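Local coordinates for protein Non-ribosomal peptide synthetase (Streptomyces halstedii, PDB 3WV4) that belongs to the ANL clan of AMP-binding enzymes and is the N-terminal domain of a non-ribosomal peptide synthetase, at residues 90-103 and 138-150. Residues are numbered along the deposited sequence; the frame is centred on the assembly and turned at random.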
# COMPACT_ATOMS: atom_id res chain seq x y z
N LYS A 90 -24.03 4.27 11.09
CA LYS A 90 -23.59 3.59 12.32
C LYS A 90 -22.99 4.57 13.33
O LYS A 90 -22.53 4.16 14.38
CB LYS A 90 -22.53 2.55 11.97
CG LYS A 90 -23.06 1.39 11.15
CD LYS A 90 -23.78 0.42 12.07
CE LYS A 90 -24.26 -0.80 11.32
NZ LYS A 90 -25.59 -0.51 10.74
N GLY A 91 -22.92 5.84 12.98
CA GLY A 91 -22.40 6.82 13.89
C GLY A 91 -20.89 6.75 14.09
O GLY A 91 -20.39 7.07 15.17
N VAL A 92 -20.15 6.34 13.05
CA VAL A 92 -18.70 6.22 13.16
C VAL A 92 -18.20 7.56 12.72
O VAL A 92 -18.52 7.99 11.67
CB VAL A 92 -18.11 5.11 12.26
CG1 VAL A 92 -16.62 5.13 12.34
CG2 VAL A 92 -18.62 3.75 12.67
N ALA A 93 -17.40 8.20 13.54
CA ALA A 93 -17.12 9.61 13.34
C ALA A 93 -15.66 9.83 12.99
O ALA A 93 -14.81 8.94 13.14
CB ALA A 93 -17.52 10.40 14.59
N ARG A 94 -15.39 11.05 12.56
CA ARG A 94 -14.06 11.48 12.21
C ARG A 94 -13.07 11.07 13.26
O ARG A 94 -13.29 11.29 14.43
CB ARG A 94 -14.04 12.99 12.07
CG ARG A 94 -12.76 13.54 11.48
CD ARG A 94 -12.90 15.03 11.32
NE ARG A 94 -11.61 15.63 11.03
CZ ARG A 94 -11.32 16.92 11.14
NH1 ARG A 94 -12.23 17.78 11.57
NH2 ARG A 94 -10.10 17.37 10.85
N GLY A 95 -11.98 10.44 12.84
CA GLY A 95 -10.90 10.11 13.77
C GLY A 95 -11.01 8.74 14.39
O GLY A 95 -10.04 8.22 14.92
N GLU A 96 -12.19 8.14 14.29
CA GLU A 96 -12.42 6.82 14.90
C GLU A 96 -11.91 5.76 13.95
O GLU A 96 -11.84 6.00 12.74
CB GLU A 96 -13.90 6.62 15.24
CG GLU A 96 -14.41 7.65 16.26
CD GLU A 96 -15.77 7.30 16.86
OE1 GLU A 96 -16.73 7.04 16.08
OE2 GLU A 96 -15.87 7.27 18.11
N ARG A 97 -11.56 4.60 14.50
CA ARG A 97 -10.99 3.52 13.72
C ARG A 97 -12.04 2.47 13.37
O ARG A 97 -12.99 2.23 14.13
CB ARG A 97 -9.84 2.82 14.46
CG ARG A 97 -8.48 3.54 14.52
CD ARG A 97 -8.49 4.77 15.41
NE ARG A 97 -8.92 4.44 16.78
CZ ARG A 97 -9.46 5.30 17.62
NH1 ARG A 97 -9.61 6.55 17.27
NH2 ARG A 97 -9.81 4.90 18.84
N ILE A 98 -11.82 1.82 12.22
CA ILE A 98 -12.48 0.57 11.90
C ILE A 98 -11.43 -0.45 11.52
O ILE A 98 -10.50 -0.14 10.79
CB ILE A 98 -13.53 0.70 10.79
CG1 ILE A 98 -12.91 1.06 9.44
CG2 ILE A 98 -14.54 1.76 11.19
CD1 ILE A 98 -13.95 1.12 8.33
N VAL A 99 -11.57 -1.64 12.06
CA VAL A 99 -10.73 -2.74 11.72
C VAL A 99 -11.39 -3.63 10.69
O VAL A 99 -12.57 -3.99 10.82
CB VAL A 99 -10.45 -3.63 12.94
CG1 VAL A 99 -9.85 -4.95 12.50
CG2 VAL A 99 -9.48 -2.94 13.88
N VAL A 100 -10.61 -4.02 9.69
CA VAL A 100 -11.13 -4.60 8.50
C VAL A 100 -10.24 -5.78 8.18
O VAL A 100 -9.01 -5.61 8.03
CB VAL A 100 -11.06 -3.58 7.34
CG1 VAL A 100 -11.58 -4.19 6.07
CG2 VAL A 100 -11.86 -2.34 7.69
N GLN A 101 -10.84 -6.96 8.10
CA GLN A 101 -10.13 -8.20 7.79
C GLN A 101 -10.77 -8.86 6.61
O GLN A 101 -11.70 -9.67 6.75
CB GLN A 101 -10.15 -9.17 8.96
CG GLN A 101 -9.23 -10.36 8.75
CD GLN A 101 -9.25 -11.34 9.91
OE1 GLN A 101 -10.32 -11.72 10.37
NE2 GLN A 101 -8.08 -11.77 10.36
N LEU A 102 -10.27 -8.52 5.44
CA LEU A 102 -10.90 -8.88 4.21
C LEU A 102 -9.87 -9.25 3.19
O LEU A 102 -8.74 -8.76 3.26
CB LEU A 102 -11.69 -7.69 3.65
CG LEU A 102 -12.92 -7.22 4.39
CD1 LEU A 102 -13.53 -6.10 3.58
CD2 LEU A 102 -13.91 -8.35 4.50
N PRO A 103 -10.27 -10.10 2.24
CA PRO A 103 -9.40 -10.48 1.17
C PRO A 103 -9.36 -9.39 0.08
O PRO A 103 -9.94 -8.33 0.25
CB PRO A 103 -10.06 -11.76 0.61
CG PRO A 103 -11.52 -11.50 0.82
CD PRO A 103 -11.60 -10.75 2.12
N ILE A 138 -6.52 -5.57 17.87
CA ILE A 138 -7.80 -4.90 17.88
C ILE A 138 -7.93 -3.94 19.05
O ILE A 138 -8.32 -2.79 18.86
CB ILE A 138 -8.96 -5.91 17.86
CG1 ILE A 138 -8.92 -6.61 16.50
CG2 ILE A 138 -10.30 -5.23 18.14
CD1 ILE A 138 -10.04 -7.59 16.27
N ALA A 139 -7.57 -4.40 20.25
CA ALA A 139 -7.55 -3.53 21.43
C ALA A 139 -6.53 -2.40 21.26
O ALA A 139 -6.79 -1.28 21.67
CB ALA A 139 -7.24 -4.32 22.71
N ASP A 140 -5.38 -2.67 20.69
CA ASP A 140 -4.46 -1.53 20.47
C ASP A 140 -5.11 -0.49 19.50
O ASP A 140 -5.05 0.71 19.73
CB ASP A 140 -3.13 -1.99 19.93
CG ASP A 140 -2.10 -0.86 19.87
OD1 ASP A 140 -1.64 -0.50 20.95
OD2 ASP A 140 -1.79 -0.33 18.75
N ALA A 141 -5.80 -0.98 18.46
CA ALA A 141 -6.44 -0.09 17.47
C ALA A 141 -7.59 0.63 18.05
O ALA A 141 -7.95 1.77 17.63
CB ALA A 141 -6.92 -0.88 16.27
N ASP A 142 -8.26 -0.04 18.99
CA ASP A 142 -9.36 0.58 19.71
C ASP A 142 -10.44 1.11 18.74
O ASP A 142 -10.83 2.29 18.80
CB ASP A 142 -8.81 1.69 20.65
CG ASP A 142 -9.88 2.35 21.54
OD1 ASP A 142 -10.93 1.73 21.83
OD2 ASP A 142 -9.65 3.53 21.90
N PRO A 143 -11.00 0.23 17.89
CA PRO A 143 -11.95 0.72 16.87
C PRO A 143 -13.39 0.80 17.37
O PRO A 143 -13.69 0.44 18.47
CB PRO A 143 -11.87 -0.35 15.81
CG PRO A 143 -11.70 -1.59 16.62
CD PRO A 143 -10.84 -1.22 17.80
N ARG A 144 -14.26 1.27 16.49
CA ARG A 144 -15.65 1.43 16.74
C ARG A 144 -16.34 0.12 16.35
O ARG A 144 -17.30 -0.30 16.97
CB ARG A 144 -16.07 2.58 15.85
CG ARG A 144 -17.38 3.20 16.12
CD ARG A 144 -17.40 4.14 17.30
NE ARG A 144 -18.68 4.85 17.23
CZ ARG A 144 -19.43 5.14 18.28
NH1 ARG A 144 -19.03 4.81 19.51
NH2 ARG A 144 -20.60 5.75 18.11
N LEU A 145 -15.79 -0.56 15.34
CA LEU A 145 -16.38 -1.77 14.79
C LEU A 145 -15.40 -2.53 13.93
O LEU A 145 -14.26 -2.13 13.75
CB LEU A 145 -17.64 -1.48 14.00
CG LEU A 145 -17.59 -0.50 12.82
CD1 LEU A 145 -17.12 -1.21 11.56
CD2 LEU A 145 -18.98 0.07 12.60
N VAL A 146 -15.82 -3.71 13.53
CA VAL A 146 -14.94 -4.63 12.89
C VAL A 146 -15.65 -5.23 11.72
O VAL A 146 -16.82 -5.64 11.83
CB VAL A 146 -14.52 -5.78 13.84
CG1 VAL A 146 -13.71 -6.84 13.10
CG2 VAL A 146 -13.75 -5.25 15.04
N ILE A 147 -14.95 -5.32 10.59
CA ILE A 147 -15.54 -5.93 9.41
C ILE A 147 -14.80 -7.20 9.06
O ILE A 147 -13.56 -7.17 8.89
CB ILE A 147 -15.53 -4.94 8.24
CG1 ILE A 147 -16.46 -3.79 8.59
CG2 ILE A 147 -15.97 -5.63 6.95
CD1 ILE A 147 -16.25 -2.56 7.79
N ALA A 148 -15.55 -8.29 8.90
CA ALA A 148 -15.01 -9.63 8.66
C ALA A 148 -15.40 -10.10 7.27
O ALA A 148 -16.35 -9.59 6.67
CB ALA A 148 -15.55 -10.61 9.70
N GLU A 149 -14.76 -11.16 6.84
CA GLU A 149 -14.91 -11.71 5.53
C GLU A 149 -16.22 -12.51 5.32
O GLU A 149 -16.70 -12.62 4.22
CB GLU A 149 -13.70 -12.62 5.27
CG GLU A 149 -13.74 -13.37 3.95
CD GLU A 149 -12.50 -14.19 3.72
OE1 GLU A 149 -12.22 -14.50 2.55
OE2 GLU A 149 -11.79 -14.48 4.71
N ASP A 150 -16.71 -13.16 6.37
CA ASP A 150 -17.87 -14.04 6.28
C ASP A 150 -18.32 -14.30 7.68
O ASP A 150 -17.73 -13.80 8.62
CB ASP A 150 -17.59 -15.33 5.51
CG ASP A 150 -16.53 -16.21 6.18
OD1 ASP A 150 -16.34 -16.18 7.39
OD2 ASP A 150 -15.86 -16.98 5.48
O HOH W 1 -12.25 3.88 17.21
O HOH W 2 -12.32 -11.88 8.24
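Val99, on the strand beside 145-148, turns its side chain onto Pro143 and the end of helix 131-141. Its CG2 lies 3.8 Å from Pro143 CG and also meets Ala141 CB. With CG1 anti to the backbone N (chi1 167°), CG2 is placed beside that N, on the proline side. On the other face of the sheet, Ile98 and Leu145 lie side by side and point the same way, with Ile98 CG2 4.0 Å from Leu145 CD1. Ile147 continues this apolar row to Leu102. The backbones are hydrogen-bonded along the strands: Val99 N to Leu145 O, Ile147 N to Val99 O (2.7 Å) and Gln101 N to Ile147 O.

At the polar end Arg97 makes the firm bond. It bends at chi2 and chi3, which brings NE to Ala141 O at 3.0 Å, in the guanidinium plane. The exposed Asp142 and Arg144 are held more loosely. Arg97 NH2 bonds weakly to Asp142 O and forms a long salt bridge with Asp142 OD2, which also has a salt bridge to Arg403. Arg144 NH2 donates a hydrogen bond to Gly91 O (3.2 Å), from above the carbonyl plane. Glu96 OE1 sits 3.1 Å from Arg144 NE but well out of the guanidinium plane, a purely ionic pairing. Strands 97-101 and 145-148 are the two inner strands of a four-stranded parallel sheet with helices between its strands, as in the large N-terminal domain of ANL enzymes.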